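Geranyltranstransferase (Methylococcus capsulatus, PDB 3TS7) probably acts as a farnesyl diphosphate synthase, a magnesium-dependent prenyl transferase that builds isoprenoid chains. Local coordinates at residues 127-130 / 131-135; 186-189 / 190-194. One frame throughout, in Å; residues are numbered along the deposited sequence. Where two conformers were deposited one is given.

Interaction 1: 127-130 / 131-135; sequences AFHV and LAQDP
Q133 lies beside H129, one turn further along the helix, and the two side chains point the same way. At the base of Q133, CB sits 3.3 Å from H129 O, close to the carbonyl that also takes a weak bond from Q133 N. With CG anti to its own backbone N (chi1 -166°), the chain runs alongside the imidazole, and CG is 4.2 Å from H129 CE1. A bend at chi2 then carries Q133 NE2 to 3.8 Å from H129 CE1, an oblique approach although ring and amide planes are only 12° apart. A water gives a hydrogen to H129 O at 3.1 Å, over one face of the H129 ring, offset toward its rim. H129 ND1 is hydrogen-bonded to E149 of the second subunit; an alanine in place of this histidine would probably leave that glutamate without this partner and the Q133 amide without the ring beside it. Past the helix end, D134 OD1 forms a salt bridge with R27, and OD2 bonds S136 OG. L131 packs against helices 73-90 and 141-155, whereas F128 stacks on F128 of the second subunit, wedging this last turn of helix 113-133 between its own bundle and the dimer partner.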
loop_
_atom_site.group_PDB
_atom_site.type_symbol
_atom_site.label_atom_id
_atom_site.label_comp_id
_atom_site.label_asym_id
_atom_site.label_seq_id
_atom_site.Cartn_x
_atom_site.Cartn_y
_atom_site.Cartn_z
ATOM N N ALA B 127 -1.186 0.984 -6.734
ATOM C CA ALA B 127 -1.229 -0.399 -7.182
ATOM C C ALA B 127 -2.592 -1.000 -6.919
ATOM O O ALA B 127 -3.178 -1.635 -7.806
ATOM C CB ALA B 127 -0.143 -1.232 -6.516
ATOM N N PHE B 128 -3.108 -0.780 -5.711
ATOM C CA PHE B 128 -4.378 -1.339 -5.332
ATOM C C PHE B 128 -5.554 -0.613 -6.018
ATOM O O PHE B 128 -6.598 -1.227 -6.263
ATOM C CB PHE B 128 -4.522 -1.281 -3.816
ATOM C CG PHE B 128 -3.680 -2.287 -3.098
ATOM C CD1 PHE B 128 -2.544 -1.891 -2.395
ATOM C CD2 PHE B 128 -4.013 -3.642 -3.144
ATOM C CE1 PHE B 128 -1.766 -2.829 -1.719
ATOM C CE2 PHE B 128 -3.236 -4.586 -2.485
ATOM C CZ PHE B 128 -2.112 -4.176 -1.772
ATOM N N HIS B 129 -5.384 0.689 -6.271
ATOM C CA HIS B 129 -6.372 1.483 -7.050
ATOM C C HIS B 129 -6.493 0.937 -8.474
ATOM O O HIS B 129 -7.623 0.763 -8.978
ATOM C CB HIS B 129 -6.020 2.980 -7.035
ATOM C CG HIS B 129 -6.692 3.798 -8.102
ATOM N ND1 HIS B 129 -8.054 4.027 -8.126
ATOM C CD2 HIS B 129 -6.179 4.469 -9.166
ATOM C CE1 HIS B 129 -8.349 4.798 -9.161
ATOM N NE2 HIS B 129 -7.231 5.069 -9.815
ATOM N N VAL B 130 -5.348 0.620 -9.089
ATOM C CA VAL B 130 -5.338 -0.014 -10.434
ATOM C C VAL B 130 -6.127 -1.338 -10.426
ATOM O O VAL B 130 -7.044 -1.519 -11.234
ATOM C CB VAL B 130 -3.900 -0.174 -11.016
ATOM C CG1 VAL B 130 -3.894 -1.024 -12.295
ATOM C CG2 VAL B 130 -3.311 1.167 -11.337
ATOM N N LEU B 131 -5.864 -2.221 -9.464
ATOM C CA LEU B 131 -6.545 -3.519 -9.446
ATOM C C LEU B 131 -8.045 -3.405 -9.167
ATOM O O LEU B 131 -8.845 -4.130 -9.761
ATOM C CB LEU B 131 -5.898 -4.491 -8.449
ATOM C CG LEU B 131 -4.497 -5.043 -8.721
ATOM C CD1 LEU B 131 -4.126 -6.015 -7.582
ATOM C CD2 LEU B 131 -4.389 -5.763 -10.086
ATOM N N ALA B 132 -8.425 -2.492 -8.278
ATOM C CA ALA B 132 -9.822 -2.386 -7.865
ATOM C C ALA B 132 -10.693 -1.706 -8.938
ATOM O O ALA B 132 -11.874 -1.989 -9.054
ATOM C CB ALA B 132 -9.937 -1.633 -6.531
ATOM N N GLN B 133 -10.099 -0.820 -9.715
ATOM C CA GLN B 133 -10.873 0.116 -10.512
ATOM C C GLN B 133 -10.616 0.071 -12.027
ATOM O O GLN B 133 -11.498 0.449 -12.795
ATOM C CB GLN B 133 -10.666 1.537 -9.967
ATOM C CG GLN B 133 -11.651 2.600 -10.465
ATOM C CD GLN B 133 -11.284 3.174 -11.827
ATOM O OE1 GLN B 133 -12.162 3.553 -12.607
ATOM N NE2 GLN B 133 -9.991 3.200 -12.139
ATOM N N ASP B 134 -9.417 -0.344 -12.446
ATOM C CA ASP B 134 -9.008 -0.328 -13.861
ATOM C C ASP B 134 -10.006 -1.116 -14.739
ATOM O O ASP B 134 -10.164 -2.330 -14.560
ATOM C CB ASP B 134 -7.563 -0.861 -13.999
ATOM C CG ASP B 134 -6.960 -0.659 -15.380
ATOM O OD1 ASP B 134 -5.727 -0.834 -15.493
ATOM O OD2 ASP B 134 -7.689 -0.351 -16.354
ATOM N N PRO B 135 -10.715 -0.409 -15.657
ATOM C CA PRO B 135 -11.774 -1.079 -16.409
ATOM C C PRO B 135 -11.244 -2.045 -17.476
ATOM O O PRO B 135 -11.970 -2.948 -17.894
ATOM C CB PRO B 135 -12.550 0.084 -17.044
ATOM C CG PRO B 135 -11.561 1.183 -17.179
ATOM C CD PRO B 135 -10.620 1.028 -16.001
HETATM O O HOH W 1 -7.677 2.357 -11.662
#

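Interaction 2: 186-189 / 190-194; sequences RKTG and ALIRA
T188 and I192 meet on a helix that opens into a pi-type turn at 186-189, within the all-helical isoprenoid synthase fold. Within that turn T188 has a phi of -125°, well off the helical value. L191 N lies 5.8 Å from K187 O, too far for the usual i to i+4 bond, and a water fills in: it accepts from L191 N at 3.0 Å and donates to R186 O at 2.9 Å. This is the loose part of the contact. R186 and A190 lie here, both partly exposed; the arginine's NE is held by N182, and its side chain also packs on M34 of the second subunit.

On the side facing helix 208-237 the packing closes up. T188 and I192 lie side by side, with T188 CG2 3.7 Å from I192 CD1: with OG1 beside the backbone N (chi1 -57°), CG2 falls anti to it and faces I192. The methyl CD1 also rests near T188 O, which receives only a weak bond from I192 N at 3.4 Å. Both side chains press on F225 of helix 208-237, and T188 OG1 has a weak hydrogen bond from Q226. A phosphate ion, probably from the crystallisation liquor, lies about 5 Å from the T188 side chain; its place would suit the diphosphate pocket of related prenyl synthases, where a lysine-threonine pair on a kinked helix is found.

From G189 on, the i to i+4 bonds are regular. R193 bends at chi3, which sends its guanidinium to a salt bridge between NH1 and D215. The aliphatic part, meanwhile, folds over the G189 carbonyl, with CG 3.4 Å from G189 O. That oxygen takes R193 N at 2.9 Å in an almost straight bond, 173° at the hydrogen.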
loop_
_atom_site.group_PDB
_atom_site.type_symbol
_atom_site.label_atom_id
_atom_site.label_comp_id
_atom_site.label_asym_id
_atom_site.label_seq_id
_atom_site.Cartn_x
_atom_site.Cartn_y
_atom_site.Cartn_z
ATOM N N ARG B 186 10.083 -14.750 1.058
ATOM C CA ARG B 186 9.216 -13.668 1.501
ATOM C C ARG B 186 9.570 -12.332 0.847
ATOM O O ARG B 186 8.680 -11.682 0.254
ATOM C CB ARG B 186 9.197 -13.565 3.033
ATOM C CG ARG B 186 8.521 -14.719 3.745
ATOM C CD ARG B 186 9.083 -14.795 5.171
ATOM N NE ARG B 186 8.430 -15.798 6.005
ATOM C CZ ARG B 186 7.410 -15.550 6.825
ATOM N NH1 ARG B 186 6.900 -14.316 6.928
ATOM N NH2 ARG B 186 6.898 -16.543 7.541
ATOM N N LYS B 187 10.851 -11.952 0.915
ATOM C CA LYS B 187 11.330 -10.645 0.437
ATOM C C LYS B 187 11.145 -10.417 -1.065
ATOM O O LYS B 187 10.828 -9.305 -1.494
ATOM C CB LYS B 187 12.806 -10.420 0.816
ATOM C CG LYS B 187 13.457 -9.154 0.204
ATOM C CD LYS B 187 14.619 -8.616 1.030
ATOM C CE LYS B 187 15.444 -7.599 0.237
ATOM N NZ LYS B 187 14.876 -6.219 0.271
ATOM N N THR B 188 11.377 -11.463 -1.850
ATOM C CA THR B 188 11.476 -11.354 -3.302
ATOM C C THR B 188 10.499 -12.313 -3.967
ATOM O O THR B 188 9.845 -11.981 -4.961
ATOM C CB THR B 188 12.937 -11.656 -3.753
ATOM O OG1 THR B 188 13.834 -10.752 -3.089
ATOM C CG2 THR B 188 13.119 -11.508 -5.253
ATOM N N GLY B 189 10.404 -13.508 -3.395
ATOM C CA GLY B 189 9.625 -14.576 -3.995
ATOM C C GLY B 189 8.138 -14.307 -4.075
ATOM O O GLY B 189 7.525 -14.591 -5.101
ATOM N N ALA B 190 7.556 -13.743 -3.011
ATOM C CA ALA B 190 6.103 -13.566 -2.951
ATOM C C ALA B 190 5.611 -12.668 -4.092
ATOM O O ALA B 190 4.610 -12.992 -4.731
ATOM C CB ALA B 190 5.650 -13.040 -1.567
ATOM N N LEU B 191 6.337 -11.585 -4.383
ATOM C CA LEU B 191 5.893 -10.646 -5.423
ATOM C C LEU B 191 6.098 -11.217 -6.831
ATOM O O LEU B 191 5.344 -10.895 -7.749
ATOM C CB LEU B 191 6.575 -9.273 -5.298
ATOM C CG LEU B 191 5.972 -8.114 -6.109
ATOM C CD1 LEU B 191 4.507 -7.883 -5.733
ATOM C CD2 LEU B 191 6.793 -6.829 -5.990
ATOM N N ILE B 192 7.115 -12.061 -6.999
ATOM C CA ILE B 192 7.347 -12.742 -8.281
ATOM C C ILE B 192 6.232 -13.745 -8.538
ATOM O O ILE B 192 5.665 -13.783 -9.635
ATOM C CB ILE B 192 8.752 -13.415 -8.312
ATOM C CG1 ILE B 192 9.819 -12.351 -8.577
ATOM C CG2 ILE B 192 8.829 -14.507 -9.377
ATOM C CD1 ILE B 192 11.202 -12.764 -8.106
ATOM N N ARG B 193 5.884 -14.536 -7.524
ATOM C CA ARG B 193 4.772 -15.461 -7.635
ATOM C C ARG B 193 3.454 -14.731 -7.830
ATOM O O ARG B 193 2.575 -15.238 -8.531
ATOM C CB ARG B 193 4.676 -16.352 -6.398
ATOM C CG ARG B 193 5.908 -17.296 -6.253
ATOM C CD ARG B 193 6.053 -17.766 -4.847
ATOM N NE ARG B 193 5.116 -18.837 -4.540
ATOM C CZ ARG B 193 5.173 -19.579 -3.440
ATOM N NH1 ARG B 193 4.296 -20.544 -3.257
ATOM N NH2 ARG B 193 6.119 -19.356 -2.522
ATOM N N ALA B 194 3.318 -13.546 -7.221
ATOM C CA ALA B 194 2.080 -12.749 -7.421
ATOM C C ALA B 194 1.958 -12.372 -8.870
ATOM O O ALA B 194 0.867 -12.417 -9.408
ATOM C CB ALA B 194 2.090 -11.466 -6.547
HETATM O O HOH W 2 8.225 -10.505 -2.307
#

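In the fold
Both interactions are short-range contacts along single helices, with centres about 20 Å apart and nearest atoms about 8 Å apart. Interaction 1 closes helix 113-133 far from the centre of the chain, yet is largely buried, by helices 73-90 and 141-155 on one side and by the second subunit over part of the other; its distinctive chemistry is polar and aromatic. Interaction 2, about 7 Å from the chain centre, is a mid-helix irregularity on helix 177-201, where a methyl contact and a well-formed backbone bond adjoin a turn bridged by a water, beside a bound phosphate. Helix 141-155 links them: its L151 touches A127 and L131 of the first and L191 of the second.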